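Local coordinates for ADP-dependent L-serine kinase SerK (Thermococcus kodakarensis KOD1, PDB 5X0J), which catalyses the ADP-dependent phosphorylation of free L-serine to O-phospho-L-serine, yielding AMP in the first step from L-serine to L-cysteine, at residues K35-E38 and A39-S43; G108-N111 and E112-R116; E132-R136 and G137-F141. The protein carries 1 engineered substitution. All coordinates share one frame; numbering follows the deposited sequence. Where two conformers were deposited one is given.

Contact 1 of 3, residues K35-E38 and A39-S43; sequences KELE and AFIES. With AMP (adenosine monophosphate), chain B.
Leu37 and Ile41, one turn apart on the same helix, lie side by side and point the same way, with Leu37 CD1 4.0 Å from Ile41 CD1. Backbone bonds of the i to i+4 kind run through this turn: Phe40 N donates to Glu36 O at 3.1 Å, and Ile41 N to Leu37 O at 3.0 Å. The tight part of the helix is its nucleotide side. Phe40, with CG anti to its amide nitrogen (chi1 167°), swings its ring away from residues 35-38 and meets AMP edge-on. Its CD1 stands 3.7 Å from AMP C4, and the ring plane is close to perpendicular to the adenine. One turn further, Ser43 OG donates to AMP N7, on the Hoogsteen edge of the base, at 3.0 Å; this serine is an experimentally established ADP-binding residue. Glu36 bends at chi2 (81°) and brings OE1 to 3.5 Å from AMP O5'. The same oxygen is salt-bridged to Lys221, a phosphoserine-binding residue, while OE2 accepts from Val3 N. Shortening this side chain to that of an alanine would remove both oxygens, and Lys221 and Val3 N would probably be left without their carboxylate partner beside the ribose-phosphate link. The solvent side is looser: Lys35 and Glu42 are exposed, and the carboxylate of Glu38 turns back to Gln34. A water there donates to Glu38 O and, at 2.8 Å, to Glu42 OE2, joining a main-chain carbonyl to a side chain one turn on. Helix 34-47 packs on helix 71-80: Leu37 on Ala75, Ile41 on Lys79, Glu36 on His72 and Phe40 on Arg73.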
loop_
_atom_site.group_PDB
_atom_site.type_symbol
_atom_site.label_atom_id
_atom_site.label_comp_id
_atom_site.label_asym_id
_atom_site.label_seq_id
_atom_site.Cartn_x
_atom_site.Cartn_y
_atom_site.Cartn_z
ATOM N N LYS A 35 11.026 -2.621 1.869
ATOM C CA LYS A 35 11.156 -3.958 1.265
ATOM C C LYS A 35 10.406 -4.106 -0.056
ATOM O O LYS A 35 10.801 -4.899 -0.906
ATOM C CB LYS A 35 10.673 -5.041 2.219
ATOM C CG LYS A 35 11.531 -5.216 3.453
ATOM C CD LYS A 35 12.847 -5.906 3.207
ATOM C CE LYS A 35 13.363 -6.496 4.513
ATOM N NZ LYS A 35 14.763 -6.963 4.386
ATOM N N GLU A 36 9.312 -3.366 -0.223
ATOM C CA GLU A 36 8.552 -3.362 -1.483
ATOM C C GLU A 36 9.362 -2.662 -2.584
ATOM O O GLU A 36 9.454 -3.154 -3.711
ATOM C CB GLU A 36 7.203 -2.675 -1.260
ATOM C CG GLU A 36 6.216 -2.668 -2.428
ATOM C CD GLU A 36 5.418 -3.942 -2.600
ATOM O OE1 GLU A 36 4.189 -3.831 -2.822
ATOM O OE2 GLU A 36 6.010 -5.027 -2.485
ATOM N N LEU A 37 9.953 -1.520 -2.250
ATOM C CA LEU A 37 10.814 -0.786 -3.175
ATOM C C LEU A 37 12.016 -1.632 -3.607
ATOM O O LEU A 37 12.304 -1.763 -4.800
ATOM C CB LEU A 37 11.298 0.514 -2.514
ATOM C CG LEU A 37 12.165 1.425 -3.379
ATOM C CD1 LEU A 37 11.452 1.792 -4.672
ATOM C CD2 LEU A 37 12.560 2.662 -2.584
ATOM N N GLU A 38 12.697 -2.220 -2.631
ATOM C CA GLU A 38 13.874 -3.046 -2.902
ATOM C C GLU A 38 13.528 -4.222 -3.799
ATOM O O GLU A 38 14.227 -4.486 -4.781
ATOM C CB GLU A 38 14.473 -3.569 -1.605
ATOM C CG GLU A 38 15.148 -2.492 -0.773
ATOM C CD GLU A 38 15.557 -2.972 0.610
ATOM O OE1 GLU A 38 15.041 -4.013 1.090
ATOM O OE2 GLU A 38 16.392 -2.277 1.232
ATOM N N ALA A 39 12.440 -4.920 -3.480
ATOM C CA ALA A 39 12.037 -6.097 -4.263
ATOM C C ALA A 39 11.720 -5.728 -5.700
ATOM O O ALA A 39 12.112 -6.441 -6.625
ATOM C CB ALA A 39 10.856 -6.797 -3.619
ATOM N N PHE A 40 11.033 -4.610 -5.908
ATOM C CA PHE A 40 10.788 -4.155 -7.262
ATOM C C PHE A 40 12.100 -3.869 -8.006
ATOM O O PHE A 40 12.276 -4.296 -9.140
ATOM C CB PHE A 40 9.882 -2.927 -7.338
ATOM C CG PHE A 40 9.901 -2.316 -8.692
ATOM C CD1 PHE A 40 9.316 -2.984 -9.763
ATOM C CD2 PHE A 40 10.619 -1.156 -8.937
ATOM C CE1 PHE A 40 9.406 -2.466 -11.047
ATOM C CE2 PHE A 40 10.698 -0.632 -10.217
ATOM C CZ PHE A 40 10.090 -1.286 -11.272
ATOM N N ILE A 41 13.005 -3.128 -7.374
ATOM C CA ILE A 41 14.255 -2.745 -8.033
ATOM C C ILE A 41 15.075 -3.975 -8.422
ATOM O O ILE A 41 15.550 -4.069 -9.551
ATOM C CB ILE A 41 15.073 -1.775 -7.168
ATOM C CG1 ILE A 41 14.359 -0.418 -7.128
ATOM C CG2 ILE A 41 16.476 -1.577 -7.744
ATOM C CD1 ILE A 41 14.926 0.581 -6.146
ATOM N N GLU A 42 15.208 -4.929 -7.510
ATOM C CA GLU A 42 15.949 -6.159 -7.811
ATOM C C GLU A 42 15.262 -7.007 -8.880
ATOM O O GLU A 42 15.935 -7.565 -9.754
ATOM C CB GLU A 42 16.164 -7.004 -6.551
ATOM C CG GLU A 42 17.084 -6.367 -5.523
ATOM C CD GLU A 42 18.361 -5.843 -6.146
ATOM O OE1 GLU A 42 19.206 -6.674 -6.537
ATOM O OE2 GLU A 42 18.507 -4.604 -6.312
ATOM N N SER A 43 13.934 -7.104 -8.827
ATOM C CA SER A 43 13.185 -7.837 -9.845
ATOM C C SER A 43 13.355 -7.245 -11.236
ATOM O O SER A 43 13.666 -7.957 -12.176
ATOM C CB SER A 43 11.697 -7.881 -9.511
ATOM O OG SER A 43 10.968 -8.481 -10.574
HETATM P P AMP B . 3.801 -0.691 -6.486
HETATM O O1P AMP B . 4.679 -0.352 -7.680
HETATM O O2P AMP B . 3.812 0.390 -5.424
HETATM O O3P AMP B . 2.428 -1.136 -6.914
HETATM O "O5'" AMP B . 4.488 -1.949 -5.758
HETATM C "C5'" AMP B . 5.428 -2.799 -6.409
HETATM C "C4'" AMP B . 4.766 -3.520 -7.570
HETATM O "O4'" AMP B . 5.762 -3.952 -8.476
HETATM C "C3'" AMP B . 4.004 -4.822 -7.238
HETATM O "O3'" AMP B . 2.700 -4.748 -7.810
HETATM C "C2'" AMP B . 4.766 -5.974 -7.892
HETATM O "O2'" AMP B . 3.928 -7.032 -8.350
HETATM C "C1'" AMP B . 5.395 -5.192 -9.012
HETATM N N9 AMP B . 6.568 -5.788 -9.682
HETATM C C8 AMP B . 7.482 -6.642 -9.186
HETATM N N7 AMP B . 8.429 -6.932 -10.112
HETATM C C5 AMP B . 8.111 -6.239 -11.213
HETATM C C6 AMP B . 8.678 -6.089 -12.564
HETATM N N6 AMP B . 9.803 -6.756 -12.900
HETATM N N1 AMP B . 8.029 -5.266 -13.421
HETATM C C2 AMP B . 6.903 -4.591 -13.093
HETATM N N3 AMP B . 6.331 -4.692 -11.883
HETATM C C4 AMP B . 6.884 -5.484 -10.933
HETATM O O HOH W 1 16.947 -3.219 -4.451
#

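Contact 2 of 3, residues G108-N111 and E112-R116; sequences GDLN and EVVER
Val113 N, Val114 N and Glu115 N donate in turn to Asp109 O, Leu110 O and Asn111 O, the i to i+4 ladder that opens helix 110-119, with Asp109 at its N-cap. The middle rung, Val114 N to Leu110 O, spans 2.8 Å and is close to straight (172°). Asp109 itself is not yet helical, and its side chain takes over the role of a preceding turn. Its chi1 of -176° sets CG beside the carbonyl carbon and lets OD2 reach Glu112 N, from which it accepts at 2.8 Å. The amide meets this oxygen on its anti side, 28° out of the carboxylate plane. Asp109 therefore engages two successive amides, Glu112 N by its side chain and Val113 N by its carbonyl, and a negative group at this end of a helix would be expected to interact favourably with the dipole. Glu112 crosses Asp109 at about a right angle, and OD2 lies 3.6 Å from Glu112 CB. The two carboxylates are like charges near one another, Asp109 OD2 being 5.0 Å from Glu112 OE1. On another side of the helix, Leu110 and Val114 run side by side: Leu110 CD1 packs at 3.7 Å on Val114 CG2, the branch beside the backbone nitrogen. Both residues also touch Leu143 of strand 141-144, whereas Val113 turns to Met168 of helix 155-170, so the first turn packs on the strand by one pair of side chains and on the neighbouring helix by Val113, away from the substrate sites. In place of a direct bond between Asp109 N and the Glu112 carboxylate, a water accepts from Asp109 N at 2.8 Å and donates to Glu112 OE1 at 3.1 Å.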
loop_
_atom_site.group_PDB
_atom_site.type_symbol
_atom_site.label_atom_id
_atom_site.label_comp_id
_atom_site.label_asym_id
_atom_site.label_seq_id
_atom_site.Cartn_x
_atom_site.Cartn_y
_atom_site.Cartn_z
ATOM N N GLY A 108 6.063 -11.871 14.262
ATOM C CA GLY A 108 7.101 -11.413 15.178
ATOM C C GLY A 108 6.566 -11.183 16.571
ATOM O O GLY A 108 5.417 -11.531 16.877
ATOM N N ASP A 109 7.402 -10.593 17.421
ATOM C CA ASP A 109 7.074 -10.456 18.834
ATOM C C ASP A 109 6.239 -9.201 19.102
ATOM O O ASP A 109 6.726 -8.079 18.906
ATOM C CB ASP A 109 8.331 -10.408 19.687
ATOM C CG ASP A 109 8.003 -10.364 21.161
ATOM O OD1 ASP A 109 7.492 -11.372 21.684
ATOM O OD2 ASP A 109 8.209 -9.319 21.793
ATOM N N LEU A 110 5.008 -9.403 19.574
ATOM C CA LEU A 110 4.107 -8.311 19.950
ATOM C C LEU A 110 4.769 -7.299 20.877
ATOM O O LEU A 110 4.736 -6.106 20.613
ATOM C CB LEU A 110 2.844 -8.842 20.629
ATOM C CG LEU A 110 1.896 -7.763 21.185
ATOM C CD1 LEU A 110 1.249 -6.986 20.038
ATOM C CD2 LEU A 110 0.860 -8.377 22.114
ATOM N N ASN A 111 5.346 -7.772 21.976
ATOM C CA ASN A 111 5.911 -6.858 22.972
ATOM C C ASN A 111 7.010 -5.959 22.400
ATOM O O ASN A 111 7.061 -4.770 22.708
ATOM C CB ASN A 111 6.418 -7.626 24.203
ATOM C CG ASN A 111 5.293 -8.306 24.984
ATOM O OD1 ASN A 111 4.114 -7.962 24.858
ATOM N ND2 ASN A 111 5.665 -9.276 25.813
ATOM N N GLU A 112 7.854 -6.515 21.539
ATOM C CA GLU A 112 8.885 -5.736 20.854
ATOM C C GLU A 112 8.283 -4.651 19.946
ATOM O O GLU A 112 8.756 -3.512 19.936
ATOM C CB GLU A 112 9.779 -6.657 20.024
ATOM C CG GLU A 112 11.070 -6.018 19.551
ATOM C CD GLU A 112 12.023 -7.020 18.918
ATOM O OE1 GLU A 112 11.562 -8.052 18.360
ATOM O OE2 GLU A 112 13.238 -6.777 18.985
ATOM N N VAL A 113 7.254 -5.018 19.185
ATOM C CA VAL A 113 6.548 -4.064 18.318
ATOM C C VAL A 113 5.897 -2.967 19.177
ATOM O O VAL A 113 6.081 -1.780 18.908
ATOM C CB VAL A 113 5.520 -4.769 17.389
ATOM C CG1 VAL A 113 4.686 -3.759 16.605
ATOM C CG2 VAL A 113 6.231 -5.701 16.409
ATOM N N VAL A 114 5.184 -3.359 20.231
ATOM C CA VAL A 114 4.526 -2.381 21.116
ATOM C C VAL A 114 5.533 -1.400 21.739
ATOM O O VAL A 114 5.288 -0.186 21.769
ATOM C CB VAL A 114 3.667 -3.083 22.193
ATOM C CG1 VAL A 114 3.164 -2.086 23.241
ATOM C CG2 VAL A 114 2.494 -3.801 21.544
ATOM N N GLU A 115 6.658 -1.916 22.231
ATOM C CA GLU A 115 7.760 -1.110 22.790
ATOM C C GLU A 115 8.237 -0.059 21.791
ATOM O O GLU A 115 8.443 1.115 22.122
ATOM C CB GLU A 115 8.935 -2.035 23.175
ATOM C CG GLU A 115 10.198 -1.352 23.688
ATOM C CD GLU A 115 11.234 -2.343 24.197
ATOM O OE1 GLU A 115 11.488 -3.357 23.508
ATOM O OE2 GLU A 115 11.805 -2.099 25.280
ATOM N N ARG A 116 8.447 -0.506 20.550
ATOM C CA ARG A 116 8.904 0.405 19.487
ATOM C C ARG A 116 7.840 1.439 19.118
ATOM O O ARG A 116 8.169 2.600 18.875
ATOM C CB ARG A 116 9.368 -0.359 18.236
ATOM C CG ARG A 116 10.744 -0.998 18.370
ATOM C CD ARG A 116 11.867 0.027 18.260
ATOM N NE ARG A 116 12.105 0.480 16.889
ATOM C CZ ARG A 116 12.803 -0.185 15.967
ATOM N NH1 ARG A 116 13.349 -1.359 16.242
ATOM N NH2 ARG A 116 12.949 0.333 14.750
HETATM O O HOH W 2 10.106 -10.180 16.676
#

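Contact 3 of 3, residues E132-R136 and G137-F141; sequences EKAER and GEIAF
A Schellman motif ends helix 130-135, and two bonds back into the last turn define it: Glu138 N donates to Lys133 O at 3.0 Å, and Gly137 N to Ala134 O at 2.9 Å. Gly137 has positive phi (78°), a conformation that favours glycine, and there the chain turns toward strand 141-144. Beyond it, Ile139 folds back on the helix: a chi1 of 59° puts CG1 between the backbone nitrogen and the carbonyl carbon, which lets it lie against Ala134, 3.9 Å from Ala134 CB. A water ties the turn together by donating to both Ala134 O and Ile139 O. The strand then opens with a classic beta bulge, in which Ala140 and Phe141 both face Ile151. On the exposed side, Arg136 and Glu138 straddle the glycine in a side-on salt bridge that uses two nitrogens and both carboxylate oxygens. Their planes are 58° apart, so the grip is twisted. Arg136 NH2 meets Glu138 OE1 at 2.9 Å on its syn side, while Arg136 NE, with its partner squarely in the guanidinium plane, reaches Glu138 OE2 at 2.8 Å from above the carboxylate plane.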
loop_
_atom_site.group_PDB
_atom_site.type_symbol
_atom_site.label_atom_id
_atom_site.label_comp_id
_atom_site.label_asym_id
_atom_site.label_seq_id
_atom_site.Cartn_x
_atom_site.Cartn_y
_atom_site.Cartn_z
ATOM N N GLU A 132 -13.601 -2.388 15.965
ATOM C CA GLU A 132 -14.751 -1.633 15.468
ATOM C C GLU A 132 -14.522 -0.125 15.519
ATOM O O GLU A 132 -14.939 0.588 14.605
ATOM C CB GLU A 132 -16.065 -2.066 16.138
ATOM C CG GLU A 132 -16.593 -3.406 15.613
ATOM C CD GLU A 132 -16.664 -3.493 14.084
ATOM O OE1 GLU A 132 -17.167 -2.550 13.434
ATOM O OE2 GLU A 132 -16.213 -4.504 13.510
ATOM N N LYS A 133 -13.799 0.361 16.530
ATOM C CA LYS A 133 -13.389 1.764 16.537
ATOM C C LYS A 133 -12.564 2.109 15.292
ATOM O O LYS A 133 -12.775 3.159 14.662
ATOM C CB LYS A 133 -12.601 2.105 17.808
ATOM C CG LYS A 133 -13.438 2.111 19.083
ATOM C CD LYS A 133 -12.561 2.296 20.293
ATOM C CE LYS A 133 -13.377 2.154 21.564
ATOM N NZ LYS A 133 -12.529 2.509 22.727
ATOM N N ALA A 134 -11.641 1.220 14.926
ATOM C CA ALA A 134 -10.798 1.442 13.745
ATOM C C ALA A 134 -11.627 1.403 12.472
ATOM O O ALA A 134 -11.434 2.258 11.597
ATOM C CB ALA A 134 -9.690 0.411 13.681
ATOM N N GLU A 135 -12.556 0.457 12.367
ATOM C CA GLU A 135 -13.430 0.388 11.192
ATOM C C GLU A 135 -14.283 1.647 11.030
ATOM O O GLU A 135 -14.592 2.041 9.900
ATOM C CB GLU A 135 -14.316 -0.867 11.212
ATOM C CG GLU A 135 -13.555 -2.183 11.070
ATOM C CD GLU A 135 -13.041 -2.487 9.673
ATOM O OE1 GLU A 135 -13.004 -1.592 8.811
ATOM O OE2 GLU A 135 -12.628 -3.635 9.453
ATOM N N ARG A 136 -14.637 2.285 12.147
ATOM C CA ARG A 136 -15.373 3.562 12.126
ATOM C C ARG A 136 -14.492 4.804 11.931
ATOM O O ARG A 136 -15.013 5.922 11.841
ATOM C CB ARG A 136 -16.215 3.722 13.398
ATOM C CG ARG A 136 -17.339 2.705 13.518
ATOM C CD ARG A 136 -18.340 3.082 14.606
ATOM N NE ARG A 136 -17.699 3.215 15.920
ATOM C CZ ARG A 136 -17.510 2.230 16.806
ATOM N NH1 ARG A 136 -17.950 0.986 16.599
ATOM N NH2 ARG A 136 -16.887 2.513 17.948
ATOM N N GLY A 137 -13.173 4.619 11.867
ATOM C CA GLY A 137 -12.241 5.722 11.653
ATOM C C GLY A 137 -11.964 6.562 12.885
ATOM O O GLY A 137 -11.462 7.672 12.781
ATOM N N GLU A 138 -12.254 6.020 14.062
ATOM C CA GLU A 138 -12.145 6.769 15.318
ATOM C C GLU A 138 -10.744 6.757 15.903
ATOM O O GLU A 138 -10.421 7.595 16.746
ATOM C CB GLU A 138 -13.128 6.198 16.340
ATOM C CG GLU A 138 -14.576 6.468 15.962
ATOM C CD GLU A 138 -15.578 5.628 16.723
ATOM O OE1 GLU A 138 -15.185 4.821 17.587
ATOM O OE2 GLU A 138 -16.786 5.769 16.442
ATOM N N ILE A 139 -9.935 5.783 15.499
ATOM C CA ILE A 139 -8.550 5.636 15.927
ATOM C C ILE A 139 -7.679 5.383 14.695
ATOM O O ILE A 139 -8.207 5.091 13.617
ATOM C CB ILE A 139 -8.403 4.483 16.950
ATOM C CG1 ILE A 139 -8.861 3.135 16.378
ATOM C CG2 ILE A 139 -9.205 4.794 18.212
ATOM C CD1 ILE A 139 -8.624 1.975 17.323
ATOM N N ALA A 140 -6.363 5.490 14.864
ATOM C CA ALA A 140 -5.427 5.350 13.739
ATOM C C ALA A 140 -5.390 3.899 13.250
ATOM O O ALA A 140 -5.498 3.631 12.053
ATOM C CB ALA A 140 -4.040 5.803 14.160
ATOM N N PHE A 141 -5.236 2.970 14.185
ATOM C CA PHE A 141 -5.229 1.546 13.884
ATOM C C PHE A 141 -5.709 0.769 15.102
ATOM O O PHE A 141 -5.477 1.195 16.239
ATOM C CB PHE A 141 -3.803 1.033 13.616
ATOM C CG PHE A 141 -3.252 1.284 12.232
ATOM C CD1 PHE A 141 -3.753 0.616 11.112
ATOM C CD2 PHE A 141 -2.147 2.111 12.066
ATOM C CE1 PHE A 141 -3.184 0.807 9.855
ATOM C CE2 PHE A 141 -1.599 2.317 10.811
ATOM C CZ PHE A 141 -2.105 1.661 9.710
HETATM O O HOH W 3 -9.027 3.854 11.105
#

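Overall arrangement
The three contacts follow one another along the chain, each a local feature of a helix: the body of helix 34-47, the start of helix 110-119 and the end of helix 130-135. The centres of contacts 1 and 3 are about 31 Å apart, on opposite sides of the chain's centre; the centre of contact 2 lies about 25 Å from the former and about 21 Å from the latter. Contacts 2 and 3 share the SerK C-terminal range and strand 141-144, on which helix 110-119 packs and into which contact 3 leads. Only contact 1, in the ParB-like N-terminal range, lies at the AMP site; the other two belong to the C-terminal sheet and its helices.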